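Local coordinates for protein cGAS/DncV-like nucleotidyltransferase in E. coli homolog (Elizabethkingia meningoseptica ATCC 13253 = NBRC 12535, PDB 6E0O) that synthesises cyclic dinucleotide second messengers from nucleoside triphosphates, with magnesium as cofactor, in a bacterial CBASS defence system against phage, at residues A[197-200]-A[201-205]; A[212-216]-A[217-221]; A[271-274]-A[275-279]; A[238-241]-A[242-246]. All coordinates share one frame; numbering follows the deposited sequence. Where two conformers were deposited one is given.

Contact 1 of 4, residues A[197-200]-A[201-205]; sequences KVVN and YRLID
The backbone N of L203 donates to V199 O at 2.8 Å, the shortest of four i to i+4 bonds across the last turns of helix 188-205. It is nearly straight, with an N-H...O angle of 165°. The bonds from Y201 N to K197 O, R202 N to V198 O and I204 N to N200 O complete the set. Side chains pair along the same spacing. V199 and L203 lie side by side and point the same way, with V199 CG1 3.8 Å from L203 CD1. R202 runs extended beside V198, and its NE is 3.7 Å from V198 CG1. N200 and I204 meet at a slant. The CG of N200 is anti to its own N (chi1 -172°), which puts OD1 3.7 Å from I204 CD1. K197 is a probable GTP-binding residue. Its NZ is hydrogen-bonded to T54 O and to the bound ligand, and to S216 OG in one of two conformers of that serine. R202 NH1 bonds to Y288 OH. Y201, in one of its two conformers, makes a cation-pi contact with R57. Helix 275-289 packs on V199, N200 and L203, while W11 of helix 5-11 packs on V198 and R202.

Contact 2 of 4, residues A[212-216]-A[217-221]; sequences NLVSS and FFIEC
This is a helix N-cap, where the loop after helix 188-205 turns into helix 216-224, and the residues that touch are all buried. S215 is the N-cap residue. Its OG accepts from F218 N at 3.0 Å, with an N-H...O angle of 161°. The chi1 of 67° places OG between the backbone N and the carbonyl carbon of S215, facing the first turn of the helix. Two backbone bonds follow, from I219 N to S215 O and from E220 N to S216 O.

V214, just before the cap, adds an apolar contact through both branches. Its CG1 meets the edge of the F218 ring, near the ring plane, at 3.5 Å from CD2. Its CG2 reaches I219 CD1 at 3.8 Å. Both of these side chains cross V214 at about a right angle.

S216 and E220 bring polar ends together one turn apart. In one of two conformers of S216, its OG lies 2.9 Å from E220 OE2. In that conformer OG is hydrogen-bonded to K197 NZ and to the bound ligand, consistent with its predicted role in GTP binding. E220 OE1 is bonded to H174 NE2, which helps to fix the carboxylate. On F217, the sulfur of C221 sits 3.5 Å above one ring face, offset toward the rim.

Helix 188-205 packs on V214 and I219 through N200, and on I219 also through L196. From helix 275-289, F281 touches V214 and I219, and A278 touches F218.

Contact 3 of 4, residues A[271-274]-A[275-279]; sequences SPRT and RQDAL
T274 and D277 exchange two direct hydrogen bonds. T274 OG1 accepts from D277 N at 3.0 Å, with an N-H...O angle of 160°. In return D277 OD2 accepts from T274 N, also at 3.0 Å, and the N lies 48° out of the carboxylate plane, above it. A chi1 of 70° brings the T274 hydroxyl round over the first turn, within bonding distance of D277 N. A third bond, from A278 N to T274 O, is weak at 3.3 Å.

The reciprocal pair is a capping box, with T274 as N-cap of helix 275-289. Just ahead of it, S271 OG accepts from R273 N at 3.2 Å, an ST turn in the approaching loop.

Two waters extend the grip on the D277 carboxylate. One donates to D277 OD2 at 2.7 Å and to P272 O. The other donates to D277 OD1 and is hydrogen-bonded to T274 OG1 at 2.8 Å. Both carboxylate oxygens thus have a water, and OD2 has the T274 amide as well.

Away from the hydrogen bonds, R273 CB packs 3.9 Å from D277 OD2, and the two side chains cross at about a right angle. The guanidinium of R273 goes to N212 O, and R275 NE bonds to A255 O. Helix 236-252 meets R275, A278 and L279 through M251.

Contact 4 of 4, residues A[238-241]-A[242-246]; sequences QTLR and NVIVK
Q238 O accepts from the backbone N of N242 at 2.9 Å, the first of four i to i+4 bonds in the first half of the alpha-helix 236-252. The side-chain amides of the same two residues stand with their planes 84° apart. They are joined through a water, which accepts from Q238 NE2 and donates to N242 OD1 at 2.8 Å. N242 ND2 goes instead to Q230 O in a loop.

T239 O takes a bond from V243 N at 2.8 Å, and V243 CG2 also lies close to that oxygen. The hydroxyl of T239 is turned out of the pair and is hydrogen-bonded to I232 N and N235 O.

L240 O accepts from I244 N, with an N-H...O angle of 170°. Their side chains meet at a slant on the buried side, where L240 CG is 4.0 Å from I244 CD1. L289 of helix 275-289 touches both, and M192 and I195 of helix 188-205 touch L240. This is helix-to-helix packing within the helical part of the chain, well away from the bound nucleotide.

R241 O accepts from V245 N, and V245 CG2 is packed 3.2 Å from the same oxygen. The CG of R241 is anti to the backbone N (chi1 -170°), and the chain runs extended to NE. This carries the guanidinium out to Q292 O at the chain end, where NH2 bonds, and to a second water. That water lies at the edge of the guanidinium and in its plane. It accepts from NH1 and donates to N242 OD1 at 2.8 Å.

Overall arrangement
All four contacts lie in the helical region that follows the strands of the nucleotidyltransferase sheet. Along the chain they run contact 1, contact 2, contact 4, contact 3, on helices 188-205, 216-224, 236-252 and 275-289. Contacts 2 and 3 are closest, with centres about 10 Å apart, and the centres of contacts 1 and 2 are about 12 Å apart. Contact 2 touches both of these, so it is their shared neighbour. Contact 4 does not touch the others, and its nearest atom is about 23 Å from the bound nucleotide. Contacts 1 and 2 hold K197 and S216 at the ligand site, R273 of contact 3 packs on the bound ligand, and contact 4 is remote packing.

Contact 1 of 4, residues A[197-200]-A[201-205]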
loop_
_atom_site.group_PDB
_atom_site.type_symbol
_atom_site.label_atom_id
_atom_site.label_comp_id
_atom_site.label_asym_id
_atom_site.label_seq_id
_atom_site.Cartn_x
_atom_site.Cartn_y
_atom_site.Cartn_z
ATOM N N LYS A 197 6.437 -4.210 8.789
ATOM C CA LYS A 197 5.053 -3.848 9.097
ATOM C C LYS A 197 4.615 -4.440 10.433
ATOM O O LYS A 197 3.916 -3.783 11.213
ATOM C CB LYS A 197 4.121 -4.280 7.960
ATOM C CG LYS A 197 4.279 -3.441 6.688
ATOM C CD LYS A 197 3.358 -3.893 5.563
ATOM C CE LYS A 197 1.898 -3.647 5.870
ATOM N NZ LYS A 197 1.052 -3.858 4.657
ATOM N N VAL A 198 5.003 -5.685 10.715
ATOM C CA VAL A 198 4.702 -6.274 12.018
ATOM C C VAL A 198 5.327 -5.444 13.131
ATOM O O VAL A 198 4.680 -5.131 14.136
ATOM C CB VAL A 198 5.188 -7.729 12.071
ATOM C CG1 VAL A 198 5.199 -8.242 13.514
ATOM C CG2 VAL A 198 4.328 -8.613 11.195
ATOM N N VAL A 199 6.601 -5.080 12.974
ATOM C CA VAL A 199 7.265 -4.281 13.999
ATOM C C VAL A 199 6.581 -2.924 14.143
ATOM O O VAL A 199 6.402 -2.420 15.259
ATOM C CB VAL A 199 8.771 -4.162 13.697
ATOM C CG1 VAL A 199 9.433 -3.229 14.687
ATOM C CG2 VAL A 199 9.428 -5.539 13.729
ATOM N N ASN A 200 6.205 -2.309 13.021
ATOM C CA ASN A 200 5.470 -1.046 13.067
ATOM C C ASN A 200 4.210 -1.172 13.921
ATOM O O ASN A 200 3.966 -0.350 14.816
ATOM C CB ASN A 200 5.131 -0.608 11.639
ATOM C CG ASN A 200 4.539 0.777 11.565
ATOM O OD1 ASN A 200 4.898 1.669 12.326
ATOM N ND2 ASN A 200 3.622 0.964 10.634
ATOM N N TYR A 201 3.378 -2.187 13.667
ATOM C CA TYR A 201 2.149 -2.337 14.440
ATOM C C TYR A 201 2.448 -2.563 15.920
ATOM O O TYR A 201 1.736 -2.053 16.796
ATOM C CB TYR A 201 1.317 -3.492 13.887
ATOM C CG TYR A 201 0.679 -3.202 12.545
ATOM C CD1 TYR A 201 0.019 -1.999 12.302
ATOM C CD2 TYR A 201 0.740 -4.129 11.518
ATOM C CE1 TYR A 201 -0.558 -1.735 11.075
ATOM C CE2 TYR A 201 0.164 -3.877 10.291
ATOM C CZ TYR A 201 -0.481 -2.680 10.071
ATOM O OH TYR A 201 -1.050 -2.433 8.842
ATOM N N ARG A 202 3.497 -3.337 16.220
ATOM C CA ARG A 202 3.864 -3.572 17.615
ATOM C C ARG A 202 4.310 -2.286 18.294
ATOM O O ARG A 202 3.916 -2.011 19.436
ATOM C CB ARG A 202 4.958 -4.632 17.702
ATOM C CG ARG A 202 4.443 -6.026 17.427
ATOM C CD ARG A 202 5.572 -7.017 17.183
ATOM N NE ARG A 202 5.069 -8.381 17.234
ATOM C CZ ARG A 202 5.284 -9.237 18.232
ATOM N NH1 ARG A 202 6.031 -8.902 19.275
ATOM N NH2 ARG A 202 4.767 -10.450 18.167
ATOM N N LEU A 203 5.128 -1.486 17.608
ATOM C CA LEU A 203 5.581 -0.223 18.169
ATOM C C LEU A 203 4.417 0.738 18.365
ATOM O O LEU A 203 4.368 1.468 19.361
ATOM C CB LEU A 203 6.645 0.390 17.268
ATOM C CG LEU A 203 7.977 -0.353 17.197
ATOM C CD1 LEU A 203 8.816 0.219 16.071
ATOM C CD2 LEU A 203 8.718 -0.259 18.520
ATOM N N ILE A 204 3.461 0.750 17.433
ATOM C CA ILE A 204 2.271 1.584 17.599
ATOM C C ILE A 204 1.465 1.110 18.803
ATOM O O ILE A 204 1.047 1.908 19.647
ATOM C CB ILE A 204 1.424 1.573 16.311
ATOM C CG1 ILE A 204 2.185 2.234 15.161
ATOM C CG2 ILE A 204 0.072 2.271 16.537
ATOM C CD1 ILE A 204 1.557 1.987 13.805
ATOM N N ASP A 205 1.231 -0.201 18.894
ATOM C CA ASP A 205 0.438 -0.742 19.996
ATOM C C ASP A 205 1.087 -0.452 21.342
ATOM O O ASP A 205 0.392 -0.212 22.338
ATOM C CB ASP A 205 0.253 -2.250 19.817
ATOM C CG ASP A 205 -0.704 -2.594 18.700
ATOM O OD1 ASP A 205 -1.354 -1.672 18.167
ATOM O OD2 ASP A 205 -0.803 -3.789 18.348
#

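Contact 2 of 4, residues A[212-216]-A[217-221]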
loop_
_atom_site.group_PDB
_atom_site.type_symbol
_atom_site.label_atom_id
_atom_site.label_comp_id
_atom_site.label_asym_id
_atom_site.label_seq_id
_atom_site.Cartn_x
_atom_site.Cartn_y
_atom_site.Cartn_z
ATOM N N ASN A 212 1.142 7.224 12.617
ATOM C CA ASN A 212 1.407 7.760 11.285
ATOM C C ASN A 212 2.867 8.153 11.075
ATOM O O ASN A 212 3.169 8.870 10.110
ATOM C CB ASN A 212 0.493 8.952 10.971
ATOM C CG ASN A 212 0.695 10.118 11.922
ATOM O OD1 ASN A 212 1.486 10.048 12.865
ATOM N ND2 ASN A 212 -0.020 11.208 11.668
ATOM N N LEU A 213 3.784 7.718 11.945
ATOM C CA LEU A 213 5.202 7.954 11.689
ATOM C C LEU A 213 5.585 7.423 10.314
ATOM O O LEU A 213 6.245 8.108 9.524
ATOM C CB LEU A 213 6.062 7.303 12.774
ATOM C CG LEU A 213 7.571 7.482 12.575
ATOM C CD1 LEU A 213 7.970 8.954 12.652
ATOM C CD2 LEU A 213 8.343 6.654 13.605
ATOM N N VAL A 214 5.170 6.195 10.010
ATOM C CA VAL A 214 5.379 5.605 8.695
ATOM C C VAL A 214 4.118 4.856 8.288
ATOM O O VAL A 214 3.378 4.335 9.126
ATOM C CB VAL A 214 6.600 4.650 8.655
ATOM C CG1 VAL A 214 7.873 5.388 9.038
ATOM C CG2 VAL A 214 6.355 3.438 9.541
ATOM N N SER A 215 3.869 4.822 6.992
ATOM C CA SER A 215 2.768 4.068 6.421
ATOM C C SER A 215 3.325 2.807 5.773
ATOM O O SER A 215 4.532 2.665 5.561
ATOM C CB SER A 215 2.084 4.908 5.342
ATOM O OG SER A 215 2.984 5.066 4.254
ATOM N N SER A 216 2.422 1.891 5.427
ATOM C CA SER A 216 2.822 0.703 4.679
ATOM C C SER A 216 3.507 1.084 3.376
ATOM O O SER A 216 4.534 0.507 3.011
ATOM C CB SER A 216 1.609 -0.181 4.379
ATOM O OG SER A 216 1.962 -1.216 3.464
ATOM N N PHE A 217 2.950 2.066 2.662
ATOM C CA PHE A 217 3.558 2.519 1.419
ATOM C C PHE A 217 4.988 2.981 1.657
ATOM O O PHE A 217 5.898 2.660 0.883
ATOM C CB PHE A 217 2.717 3.654 0.830
ATOM C CG PHE A 217 3.285 4.242 -0.427
ATOM C CD1 PHE A 217 3.087 3.617 -1.647
ATOM C CD2 PHE A 217 4.014 5.417 -0.394
ATOM C CE1 PHE A 217 3.605 4.151 -2.801
ATOM C CE2 PHE A 217 4.541 5.951 -1.554
ATOM C CZ PHE A 217 4.333 5.316 -2.755
ATOM N N PHE A 218 5.197 3.768 2.709
ATOM C CA PHE A 218 6.523 4.293 3.005
ATOM C C PHE A 218 7.495 3.157 3.286
ATOM O O PHE A 218 8.611 3.139 2.756
ATOM C CB PHE A 218 6.391 5.248 4.187
ATOM C CG PHE A 218 7.578 6.133 4.433
ATOM C CD1 PHE A 218 8.027 7.018 3.476
ATOM C CD2 PHE A 218 8.193 6.134 5.667
ATOM C CE1 PHE A 218 9.088 7.856 3.733
ATOM C CE2 PHE A 218 9.252 6.969 5.921
ATOM C CZ PHE A 218 9.681 7.846 4.957
ATOM N N ILE A 219 7.078 2.183 4.100
ATOM C CA ILE A 219 7.936 1.033 4.386
ATOM C C ILE A 219 8.291 0.305 3.093
ATOM O O ILE A 219 9.454 -0.042 2.848
ATOM C CB ILE A 219 7.260 0.097 5.407
ATOM C CG1 ILE A 219 7.125 0.797 6.760
ATOM C CG2 ILE A 219 8.026 -1.223 5.525
ATOM C CD1 ILE A 219 6.339 0.008 7.795
ATOM N N GLU A 220 7.285 0.059 2.246
ATOM C CA GLU A 220 7.534 -0.645 0.993
ATOM C C GLU A 220 8.566 0.080 0.148
ATOM O O GLU A 220 9.459 -0.554 -0.431
ATOM C CB GLU A 220 6.234 -0.806 0.213
ATOM C CG GLU A 220 5.313 -1.838 0.830
ATOM C CD GLU A 220 4.007 -1.995 0.102
ATOM O OE1 GLU A 220 3.995 -2.182 -1.132
ATOM O OE2 GLU A 220 2.979 -1.933 0.793
ATOM N N CYS A 221 8.468 1.412 0.075
ATOM C CA CYS A 221 9.417 2.178 -0.726
ATOM C C CYS A 221 10.811 2.157 -0.108
ATOM O O CYS A 221 11.805 2.055 -0.831
ATOM C CB CYS A 221 8.933 3.619 -0.886
ATOM S SG CYS A 221 7.444 3.843 -1.904
#

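Contact 3 of 4, residues A[271-274]-A[275-279]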
loop_
_atom_site.group_PDB
_atom_site.type_symbol
_atom_site.label_atom_id
_atom_site.label_comp_id
_atom_site.label_asym_id
_atom_site.label_seq_id
_atom_site.Cartn_x
_atom_site.Cartn_y
_atom_site.Cartn_z
ATOM N N SER A 271 5.547 15.387 -1.062
ATOM C CA SER A 271 5.238 14.502 0.048
ATOM C C SER A 271 5.712 15.073 1.366
ATOM O O SER A 271 6.876 15.487 1.476
ATOM C CB SER A 271 5.890 13.142 -0.120
ATOM O OG SER A 271 5.671 12.424 1.085
ATOM N N PRO A 272 4.873 15.061 2.402
ATOM C CA PRO A 272 5.323 15.553 3.713
ATOM C C PRO A 272 6.222 14.598 4.490
ATOM O O PRO A 272 6.823 15.038 5.474
ATOM C CB PRO A 272 4.011 15.797 4.474
ATOM C CG PRO A 272 3.070 14.797 3.871
ATOM C CD PRO A 272 3.443 14.693 2.406
ATOM N N ARG A 273 6.319 13.317 4.126
ATOM C CA ARG A 273 7.180 12.410 4.880
ATOM C C ARG A 273 8.643 12.719 4.581
ATOM O O ARG A 273 8.991 13.216 3.508
ATOM C CB ARG A 273 6.840 10.940 4.604
ATOM C CG ARG A 273 5.553 10.471 5.330
ATOM C CD ARG A 273 5.568 8.981 5.739
ATOM N NE ARG A 273 4.511 8.684 6.714
ATOM C CZ ARG A 273 3.231 8.495 6.404
ATOM N NH1 ARG A 273 2.843 8.551 5.138
ATOM N NH2 ARG A 273 2.338 8.249 7.359
ATOM N N THR A 274 9.501 12.456 5.556
ATOM C CA THR A 274 10.886 12.888 5.478
ATOM C C THR A 274 11.853 11.742 5.753
ATOM O O THR A 274 11.491 10.696 6.298
ATOM C CB THR A 274 11.170 13.979 6.516
ATOM O OG1 THR A 274 11.146 13.367 7.815
ATOM C CG2 THR A 274 10.139 15.112 6.452
ATOM N N ARG A 275 13.116 11.975 5.380
ATOM C CA ARG A 275 14.171 11.035 5.730
ATOM C C ARG A 275 14.303 10.878 7.238
ATOM O O ARG A 275 14.664 9.797 7.719
ATOM C CB ARG A 275 15.496 11.488 5.123
ATOM C CG ARG A 275 15.523 11.431 3.605
ATOM C CD ARG A 275 16.831 11.952 3.062
ATOM N NE ARG A 275 16.867 11.995 1.605
ATOM C CZ ARG A 275 16.321 12.954 0.866
ATOM N NH1 ARG A 275 15.670 13.953 1.441
ATOM N NH2 ARG A 275 16.414 12.911 -0.451
ATOM N N GLN A 276 14.034 11.942 7.997
ATOM C CA GLN A 276 14.095 11.848 9.448
ATOM C C GLN A 276 13.054 10.870 9.980
ATOM O O GLN A 276 13.325 10.117 10.926
ATOM C CB GLN A 276 13.917 13.235 10.052
ATOM C CG GLN A 276 13.906 13.233 11.563
ATOM C CD GLN A 276 15.183 12.693 12.170
ATOM O OE1 GLN A 276 16.298 12.984 11.713
ATOM N NE2 GLN A 276 15.032 11.912 13.233
ATOM N N ASP A 277 11.852 10.868 9.394
ATOM C CA ASP A 277 10.847 9.879 9.780
ATOM C C ASP A 277 11.388 8.466 9.601
ATOM O O ASP A 277 11.224 7.604 10.470
ATOM C CB ASP A 277 9.588 10.030 8.924
ATOM C CG ASP A 277 8.851 11.326 9.159
ATOM O OD1 ASP A 277 8.955 11.877 10.275
ATOM O OD2 ASP A 277 8.166 11.795 8.216
ATOM N N ALA A 278 12.014 8.208 8.453
ATOM C CA ALA A 278 12.558 6.885 8.175
ATOM C C ALA A 278 13.716 6.549 9.107
ATOM O O ALA A 278 13.832 5.412 9.572
ATOM C CB ALA A 278 13.014 6.830 6.723
ATOM N N LEU A 279 14.600 7.518 9.363
ATOM C CA LEU A 279 15.715 7.295 10.276
ATOM C C LEU A 279 15.222 6.930 11.667
ATOM O O LEU A 279 15.701 5.965 12.275
ATOM C CB LEU A 279 16.573 8.550 10.335
ATOM C CG LEU A 279 17.768 8.510 11.287
ATOM C CD1 LEU A 279 18.760 7.456 10.856
ATOM C CD2 LEU A 279 18.406 9.891 11.315
HETATM O O HOH W 1 6.549 13.950 8.292
HETATM O O HOH W 2 10.074 14.383 10.153
#

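Contact 4 of 4, residues A[238-241]-A[242-246]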
loop_
_atom_site.group_PDB
_atom_site.type_symbol
_atom_site.label_atom_id
_atom_site.label_comp_id
_atom_site.label_asym_id
_atom_site.label_seq_id
_atom_site.Cartn_x
_atom_site.Cartn_y
_atom_site.Cartn_z
ATOM N N GLN A 238 20.166 -11.937 9.195
ATOM C CA GLN A 238 21.197 -11.078 8.624
ATOM C C GLN A 238 20.626 -10.177 7.532
ATOM O O GLN A 238 21.065 -9.031 7.371
ATOM C CB GLN A 238 22.373 -11.899 8.102
ATOM C CG GLN A 238 23.606 -11.046 7.865
ATOM C CD GLN A 238 24.233 -10.512 9.168
ATOM O OE1 GLN A 238 23.835 -10.874 10.284
ATOM N NE2 GLN A 238 25.209 -9.637 9.021
ATOM N N THR A 239 19.657 -10.678 6.755
ATOM C CA THR A 239 19.030 -9.827 5.749
ATOM C C THR A 239 18.343 -8.640 6.405
ATOM O O THR A 239 18.477 -7.500 5.949
ATOM C CB THR A 239 18.019 -10.626 4.919
ATOM O OG1 THR A 239 18.705 -11.602 4.136
ATOM C CG2 THR A 239 17.221 -9.701 4.001
ATOM N N LEU A 240 17.591 -8.897 7.477
ATOM C CA LEU A 240 16.882 -7.820 8.163
ATOM C C LEU A 240 17.866 -6.826 8.755
ATOM O O LEU A 240 17.650 -5.613 8.686
ATOM C CB LEU A 240 15.965 -8.403 9.235
ATOM C CG LEU A 240 15.105 -7.421 10.037
ATOM C CD1 LEU A 240 14.176 -6.618 9.144
ATOM C CD2 LEU A 240 14.329 -8.204 11.094
ATOM N N ARG A 241 18.973 -7.322 9.314
ATOM C CA ARG A 241 20.035 -6.432 9.768
ATOM C C ARG A 241 20.540 -5.568 8.622
ATOM O O ARG A 241 20.654 -4.342 8.751
ATOM C CB ARG A 241 21.185 -7.251 10.354
ATOM C CG ARG A 241 22.210 -6.405 11.058
ATOM C CD ARG A 241 23.425 -7.231 11.446
ATOM N NE ARG A 241 24.223 -6.552 12.462
ATOM C CZ ARG A 241 25.152 -5.643 12.204
ATOM N NH1 ARG A 241 25.416 -5.293 10.951
ATOM N NH2 ARG A 241 25.814 -5.085 13.211
ATOM N N ASN A 242 20.833 -6.192 7.476
ATOM C CA ASN A 242 21.326 -5.437 6.329
ATOM C C ASN A 242 20.330 -4.365 5.897
ATOM O O ASN A 242 20.721 -3.238 5.578
ATOM C CB ASN A 242 21.557 -6.365 5.138
ATOM C CG ASN A 242 22.756 -7.254 5.287
ATOM O OD1 ASN A 242 23.571 -7.092 6.197
ATOM N ND2 ASN A 242 22.887 -8.200 4.370
ATOM N N VAL A 243 19.038 -4.712 5.858
ATOM C CA VAL A 243 18.002 -3.779 5.421
ATOM C C VAL A 243 17.947 -2.574 6.347
ATOM O O VAL A 243 17.934 -1.421 5.895
ATOM C CB VAL A 243 16.644 -4.504 5.358
ATOM C CG1 VAL A 243 15.489 -3.511 5.281
ATOM C CG2 VAL A 243 16.595 -5.434 4.153
ATOM N N ILE A 244 17.888 -2.824 7.656
ATOM C CA ILE A 244 17.766 -1.724 8.611
ATOM C C ILE A 244 19.002 -0.831 8.551
ATOM O O ILE A 244 18.900 0.402 8.496
ATOM C CB ILE A 244 17.495 -2.255 10.031
ATOM C CG1 ILE A 244 16.134 -2.960 10.078
ATOM C CG2 ILE A 244 17.579 -1.123 11.037
ATOM C CD1 ILE A 244 15.857 -3.730 11.362
ATOM N N VAL A 245 20.194 -1.442 8.568
ATOM C CA VAL A 245 21.423 -0.651 8.545
ATOM C C VAL A 245 21.504 0.172 7.264
ATOM O O VAL A 245 21.875 1.352 7.287
ATOM C CB VAL A 245 22.655 -1.561 8.703
ATOM C CG1 VAL A 245 23.941 -0.771 8.448
ATOM C CG2 VAL A 245 22.682 -2.191 10.083
ATOM N N LYS A 246 21.160 -0.431 6.122
ATOM C CA LYS A 246 21.266 0.290 4.858
ATOM C C LYS A 246 20.332 1.496 4.824
ATOM O O LYS A 246 20.741 2.596 4.438
ATOM C CB LYS A 246 20.982 -0.651 3.689
ATOM C CG LYS A 246 21.024 0.014 2.318
ATOM C CD LYS A 246 22.335 0.710 2.026
ATOM C CE LYS A 246 22.421 1.156 0.569
ATOM N NZ LYS A 246 23.451 2.228 0.377
HETATM O O HOH W 3 25.915 -8.517 6.449
HETATM O O HOH W 4 24.430 -5.579 8.349
#